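Long-range contact in ML032222a iGluR (Mnemiopsis leidyi, PDB 4YKI), which binds glycine in the clamshell ligand-binding domain of a ctenophore ionotropic glutamate receptor, and so probably gates an ion channel: residues M109-G119 with G181-L192. Numbering follows the deposited sequence.
Sequences MDAGIKAVVKG and GLFVFIDEGPVL. With MG (magnesium ion), chain D; GLY (glycine), chain E.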
ATOM      1  N   MET B 109      -1.461   5.335   0.383  1.00 14.01           N
ATOM      2  CA  MET B 109      -0.965   5.792  -0.926  1.00 13.91           C
ATOM      3  C   MET B 109       0.427   5.261  -1.249  1.00 13.47           C
ATOM      4  O   MET B 109       1.394   5.542  -0.557  1.00 14.16           O
ATOM      5  CB  MET B 109      -0.937   7.324  -0.978  1.00 14.89           C
ATOM      6  CG  MET B 109      -0.587   7.874  -2.337  1.00 14.63           C
ATOM      7  SD  MET B 109      -0.643   9.678  -2.422  1.00 16.88           S
ATOM      8  CE  MET B 109      -2.339   9.984  -2.086  1.00 17.77           C
ATOM      9  N   ASP B 110       0.561   4.536  -2.351  1.00 12.99           N
ATOM     10  CA  ASP B 110       1.867   4.138  -2.858  1.00 13.45           C
ATOM     11  C   ASP B 110       2.612   5.381  -3.306  1.00 14.41           C
ATOM     12  O   ASP B 110       2.035   6.281  -3.891  1.00 15.54           O
ATOM     13  CB  ASP B 110       1.729   3.199  -4.097  1.00 14.71           C
ATOM     14  CG  ASP B 110       1.605   1.706  -3.764  1.00 15.57           C
ATOM     15  OD1 ASP B 110       1.329   1.334  -2.602  1.00 14.25           O
ATOM     16  OD2 ASP B 110       1.746   0.911  -4.729  1.00 17.31           O
ATOM     17  N   ALA B 111       3.911   5.387  -3.068  1.00 13.48           N
ATOM     18  CA  ALA B 111       4.759   6.483  -3.500  1.00 13.36           C
ATOM     19  C   ALA B 111       6.151   5.953  -3.815  1.00 13.85           C
ATOM     20  O   ALA B 111       6.551   4.862  -3.375  1.00 14.73           O
ATOM     21  CB  ALA B 111       4.824   7.575  -2.425  1.00 14.06           C
ATOM     22  N   GLY B 112       6.868   6.735  -4.605  1.00 13.99           N
ATOM     23  CA  GLY B 112       8.242   6.457  -4.940  1.00 13.22           C
ATOM     24  C   GLY B 112       9.078   7.707  -4.791  1.00 12.30           C
ATOM     25  O   GLY B 112       8.556   8.814  -4.633  1.00 13.19           O
ATOM     26  N   ILE B 113      10.394   7.514  -4.817  1.00 12.19           N
ATOM     27  CA  ILE B 113      11.332   8.624  -4.909  1.00 12.60           C
ATOM     28  C   ILE B 113      11.389   9.117  -6.345  1.00 13.03           C
ATOM     29  O   ILE B 113      11.442   8.318  -7.289  1.00 14.05           O
ATOM     30  CB  ILE B 113      12.739   8.217  -4.403  1.00 13.28           C
ATOM     31  CG1 ILE B 113      12.689   7.743  -2.943  1.00 14.02           C
ATOM     32  CG2 ILE B 113      13.729   9.362  -4.555  1.00 13.45           C
ATOM     33  CD1 ILE B 113      12.125   8.778  -1.976  1.00 13.94           C
ATOM     34  N   LYS B 114      11.322  10.439  -6.497  1.00 12.57           N
ATOM     35  CA  LYS B 114      11.355  11.088  -7.798  1.00 13.51           C
ATOM     36  C   LYS B 114      12.375  12.228  -7.783  1.00 12.93           C
ATOM     37  O   LYS B 114      12.402  13.036  -6.858  1.00 13.44           O
ATOM     38  CB  LYS B 114       9.974  11.640  -8.158  1.00 15.36           C
ATOM     39  CG  LYS B 114       9.956  12.265  -9.540  1.00 18.12           C
ATOM     40  CD  LYS B 114       8.606  12.754  -9.949  1.00 24.29           C
ATOM     41  CE  LYS B 114       8.607  13.262 -11.388  1.00 27.36           C
ATOM     42  NZ  LYS B 114       9.002  12.221 -12.388  1.00 29.44           N
ATOM     43  N   ALA B 115      13.195  12.290  -8.824  1.00 12.30           N
ATOM     44  CA  ALA B 115      14.136  13.381  -9.015  1.00 12.50           C
ATOM     45  C   ALA B 115      13.680  14.255 -10.158  1.00 12.25           C
ATOM     46  O   ALA B 115      13.259  13.765 -11.203  1.00 14.00           O
ATOM     47  CB  ALA B 115      15.537  12.860  -9.289  1.00 13.72           C
ATOM     48  N   VAL B 116      13.776  15.556  -9.942  1.00 11.97           N
ATOM     49  CA  VAL B 116      13.410  16.543 -10.950  1.00 12.47           C
ATOM     50  C   VAL B 116      14.532  17.558 -11.100  1.00 13.33           C
ATOM     51  O   VAL B 116      15.334  17.741 -10.203  1.00 12.87           O
ATOM     52  CB  VAL B 116      12.068  17.266 -10.622  1.00 13.30           C
ATOM     53  CG1 VAL B 116      10.920  16.271 -10.599  1.00 14.90           C
ATOM     54  CG2 VAL B 116      12.156  18.027  -9.314  1.00 14.59           C
ATOM     55  N   VAL B 117      14.545  18.216 -12.246  1.00 13.48           N
ATOM     56  CA  VAL B 117      15.646  19.073 -12.654  1.00 14.19           C
ATOM     57  C   VAL B 117      15.131  20.322 -13.373  1.00 13.53           C
ATOM     58  O   VAL B 117      14.183  20.263 -14.165  1.00 13.71           O
ATOM     59  CB  VAL B 117      16.663  18.296 -13.560  1.00 14.69           C
ATOM     60  CG1 VAL B 117      16.030  17.819 -14.846  1.00 16.70           C
ATOM     61  CG2 VAL B 117      17.913  19.129 -13.834  1.00 16.29           C
ATOM     62  N   LYS B 118      15.789  21.446 -13.106  1.00 13.32           N
ATOM     63  CA  LYS B 118      15.632  22.646 -13.920  1.00 13.91           C
ATOM     64  C   LYS B 118      16.970  22.996 -14.548  1.00 15.08           C
ATOM     65  O   LYS B 118      17.990  23.046 -13.868  1.00 14.88           O
ATOM     66  CB  LYS B 118      15.113  23.812 -13.072  1.00 16.00           C
ATOM     67  CG  LYS B 118      15.018  25.115 -13.828  1.00 16.93           C
ATOM     68  CD  LYS B 118      14.276  26.190 -13.059  1.00 17.90           C
ATOM     69  CE  LYS B 118      14.430  27.523 -13.765  1.00 20.83           C
ATOM     70  NZ  LYS B 118      13.532  28.532 -13.168  1.00 22.46           N
ATOM     71  N   GLY B 119      16.976  23.176 -15.858  1.00 14.36           N
ATOM     72  CA  GLY B 119      18.185  23.545 -16.570  1.00 14.57           C
ATOM     73  C   GLY B 119      18.040  23.361 -18.064  1.00 14.06           C
ATOM     74  O   GLY B 119      17.487  22.367 -18.538  1.00 14.87           O
ATOM     75  N   GLY B 181      17.338  27.190 -10.568  1.00 15.95           N
ATOM     76  CA  GLY B 181      17.960  26.619 -11.755  1.00 15.39           C
ATOM     77  C   GLY B 181      19.226  25.826 -11.526  1.00 15.33           C
ATOM     78  O   GLY B 181      19.853  25.910 -10.477  1.00 14.56           O
ATOM     79  N   LEU B 182      19.592  25.050 -12.541  1.00 14.86           N
ATOM     80  CA  LEU B 182      20.761  24.187 -12.506  1.00 14.40           C
ATOM     81  C   LEU B 182      20.834  23.349 -11.226  1.00 12.84           C
ATOM     82  O   LEU B 182      21.873  23.248 -10.566  1.00 14.23           O
ATOM     83  CB  LEU B 182      22.036  25.014 -12.751  1.00 16.25           C
ATOM     84  CG  LEU B 182      22.121  25.631 -14.155  1.00 15.67           C
ATOM     85  CD1 LEU B 182      23.274  26.631 -14.211  1.00 20.25           C
ATOM     86  CD2 LEU B 182      22.280  24.568 -15.208  1.00 18.77           C
ATOM     87  N   PHE B 183      19.709  22.716 -10.926  1.00 13.42           N
ATOM     88  CA  PHE B 183      19.535  22.038  -9.662  1.00 13.37           C
ATOM     89  C   PHE B 183      18.673  20.795  -9.868  1.00 14.84           C
ATOM     90  O   PHE B 183      17.705  20.820 -10.676  1.00 14.47           O
ATOM     91  CB  PHE B 183      18.898  22.984  -8.638  1.00 13.87           C
ATOM     92  CG  PHE B 183      18.974  22.474  -7.215  1.00 13.96           C
ATOM     93  CD1 PHE B 183      20.155  22.570  -6.509  1.00 14.59           C
ATOM     94  CD2 PHE B 183      17.880  21.856  -6.613  1.00 13.46           C
ATOM     95  CE1 PHE B 183      20.250  22.089  -5.224  1.00 15.34           C
ATOM     96  CE2 PHE B 183      17.976  21.366  -5.308  1.00 14.23           C
ATOM     97  CZ  PHE B 183      19.142  21.494  -4.619  1.00 14.66           C
ATOM     98  N   VAL B 184      19.042  19.712  -9.181  1.00 12.43           N
ATOM     99  CA  VAL B 184      18.233  18.507  -9.107  1.00 12.47           C
ATOM    100  C   VAL B 184      17.739  18.340  -7.655  1.00 11.75           C
ATOM    101  O   VAL B 184      18.539  18.262  -6.702  1.00 12.69           O
ATOM    102  CB  VAL B 184      19.026  17.247  -9.512  1.00 12.33           C
ATOM    103  CG1 VAL B 184      18.172  15.983  -9.339  1.00 12.72           C
ATOM    104  CG2 VAL B 184      19.518  17.337 -10.944  1.00 13.00           C
ATOM    105  N   PHE B 185      16.429  18.270  -7.490  1.00 11.85           N
ATOM    106  CA  PHE B 185      15.802  18.027  -6.201  1.00 11.93           C
ATOM    107  C   PHE B 185      15.266  16.606  -6.212  1.00 11.56           C
ATOM    108  O   PHE B 185      14.542  16.218  -7.123  1.00 12.54           O
ATOM    109  CB  PHE B 185      14.690  19.058  -5.971  1.00 12.16           C
ATOM    110  CG  PHE B 185      13.896  18.867  -4.691  1.00 12.00           C
ATOM    111  CD1 PHE B 185      14.488  18.423  -3.521  1.00 12.63           C
ATOM    112  CD2 PHE B 185      12.549  19.158  -4.674  1.00 12.68           C
ATOM    113  CE1 PHE B 185      13.712  18.266  -2.365  1.00 12.46           C
ATOM    114  CE2 PHE B 185      11.801  18.998  -3.523  1.00 12.98           C
ATOM    115  CZ  PHE B 185      12.395  18.541  -2.387  1.00 13.83           C
ATOM    116  N   ILE B 186      15.648  15.830  -5.200  1.00 11.46           N
ATOM    117  CA  ILE B 186      15.246  14.437  -5.076  1.00 11.91           C
ATOM    118  C   ILE B 186      14.279  14.338  -3.907  1.00 11.23           C
ATOM    119  O   ILE B 186      14.667  14.617  -2.769  1.00 12.06           O
ATOM    120  CB  ILE B 186      16.476  13.527  -4.804  1.00 11.88           C
ATOM    121  CG1 ILE B 186      17.542  13.702  -5.896  1.00 13.01           C
ATOM    122  CG2 ILE B 186      16.052  12.051  -4.680  1.00 13.31           C
ATOM    123  CD1 ILE B 186      18.888  13.037  -5.588  1.00 16.43           C
ATOM    124  N   ASP B 187      13.041  13.959  -4.185  1.00 11.09           N
ATOM    125  CA  ASP B 187      12.009  13.909  -3.149  1.00 11.67           C
ATOM    126  C   ASP B 187      10.977  12.828  -3.491  1.00 10.73           C
ATOM    127  O   ASP B 187      11.365  11.749  -3.936  1.00 11.93           O
ATOM    128  CB  ASP B 187      11.383  15.294  -2.891  1.00 12.03           C
ATOM    129  CG  ASP B 187      10.718  15.365  -1.522  1.00 11.80           C
ATOM    130  OD1 ASP B 187      11.462  15.478  -0.510  1.00 12.40           O
ATOM    131  OD2 ASP B 187       9.475  15.251  -1.463  1.00 12.52           O
ATOM    132  N   GLU B 188       9.689  13.108  -3.266  1.00 11.86           N
ATOM    133  CA  GLU B 188       8.640  12.090  -3.316  1.00 11.40           C
ATOM    134  C   GLU B 188       7.650  12.406  -4.431  1.00 11.56           C
ATOM    135  O   GLU B 188       7.196  13.531  -4.572  1.00 12.76           O
ATOM    136  CB  GLU B 188       7.928  11.995  -1.954  1.00 11.41           C
ATOM    137  CG  GLU B 188       8.879  11.697  -0.809  1.00 11.90           C
ATOM    138  CD  GLU B 188       8.205  11.615   0.547  1.00 11.57           C
ATOM    139  OE1 GLU B 188       7.072  12.131   0.705  1.00 11.92           O
ATOM    140  OE2 GLU B 188       8.859  11.071   1.480  1.00 12.86           O
ATOM    141  N   GLY B 189       7.290  11.377  -5.187  1.00 12.35           N
ATOM    142  CA  GLY B 189       6.447  11.532  -6.353  1.00 12.72           C
ATOM    143  C   GLY B 189       5.192  12.377  -6.167  1.00 12.67           C
ATOM    144  O   GLY B 189       4.971  13.331  -6.903  1.00 13.12           O
ATOM    145  N   PRO B 190       4.331  12.037  -5.209  1.00 12.59           N
ATOM    146  CA  PRO B 190       3.052  12.758  -5.131  1.00 12.88           C
ATOM    147  C   PRO B 190       3.217  14.223  -4.727  1.00 13.19           C
ATOM    148  O   PRO B 190       2.491  15.105  -5.187  1.00 13.61           O
ATOM    149  CB  PRO B 190       2.277  11.962  -4.072  1.00 13.93           C
ATOM    150  CG  PRO B 190       2.891  10.574  -4.140  1.00 13.66           C
ATOM    151  CD  PRO B 190       4.337  10.819  -4.385  1.00 12.41           C
ATOM    152  N   VAL B 191       4.198  14.494  -3.867  1.00 12.12           N
ATOM    153  CA  VAL B 191       4.475  15.842  -3.407  1.00 12.78           C
ATOM    154  C   VAL B 191       4.976  16.696  -4.565  1.00 13.29           C
ATOM    155  O   VAL B 191       4.554  17.841  -4.750  1.00 13.08           O
ATOM    156  CB  VAL B 191       5.507  15.811  -2.250  1.00 12.09           C
ATOM    157  CG1 VAL B 191       5.968  17.201  -1.854  1.00 12.90           C
ATOM    158  CG2 VAL B 191       4.910  15.088  -1.039  1.00 13.32           C
ATOM    159  N   LEU B 192       5.884  16.153  -5.352  1.00 12.76           N
ATOM    160  CA  LEU B 192       6.407  16.884  -6.494  1.00 13.06           C
ATOM    161  C   LEU B 192       5.340  17.049  -7.558  1.00 14.08           C
ATOM    162  O   LEU B 192       5.244  18.129  -8.162  1.00 15.77           O
ATOM    163  CB  LEU B 192       7.650  16.193  -7.055  1.00 13.89           C
ATOM    164  CG  LEU B 192       8.828  16.155  -6.089  1.00 13.75           C
ATOM    165  CD1 LEU B 192      10.051  15.521  -6.737  1.00 19.10           C
ATOM    166  CD2 LEU B 192       9.162  17.526  -5.569  1.00 18.46           C
TER
HETATM  167 MG    MG D 302       0.060   0.152  -1.468  0.68 10.09          MG
HETATM  168  N   GLY E 301       6.708  12.617   3.367  1.00 13.64           N
HETATM  169  CA  GLY E 301       8.010  12.980   3.975  1.00 11.95           C
HETATM  170  C   GLY E 301       8.430  12.073   5.107  1.00 11.26           C
HETATM  171  O   GLY E 301       9.564  12.255   5.599  1.00 10.56           O
HETATM  172  OXT GLY E 301       7.638  11.201   5.524  1.00 11.53           O
HETATM  173  O   HOH W   1       1.218  -1.590  -1.725  1.00 13.77           O
HETATM  174  O   HOH W   2      -1.115   1.837  -0.987  1.00 13.61           O
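With CG1 beside the backbone N (chi1 -59° in I113, -56° in I186), CG2 of each lies anti to that N, and the two methyls meet at 3.6 Å. On the other face, V116 CG1 and L192 CD1 come tip to tip, and CD1 rests 3.4 Å from K114 O. The antiparallel backbones of 109-118 and 183-188 pair through K114 with D187, V116 with F185 and K118 with F183; the last pair ends in a G1 beta bulge, its F183 N to K118 O bond weak. At the other end G189 N, opening the helix, donates to G112 O at 2.9 Å, nearly straight, while the ring of P190 lies against A111 CB and M109 SD. Strand 109-118 extends beyond the pairing to D110, whose OD1 binds magnesium at 2.1 Å with E213, two waters, and D110 and E213 of the second subunit. The strand-helix junction places E188 in the glycine pocket, where its OE1 takes the ligand N at 2.7 Å. Replacing E188 by an alanine is likely to leave the ligand's ammonium without its acidic mate. Y214 OH on OE1 and S93 OG on OE2 probably fix the carboxylate's rotation, setting its charge against that ammonium.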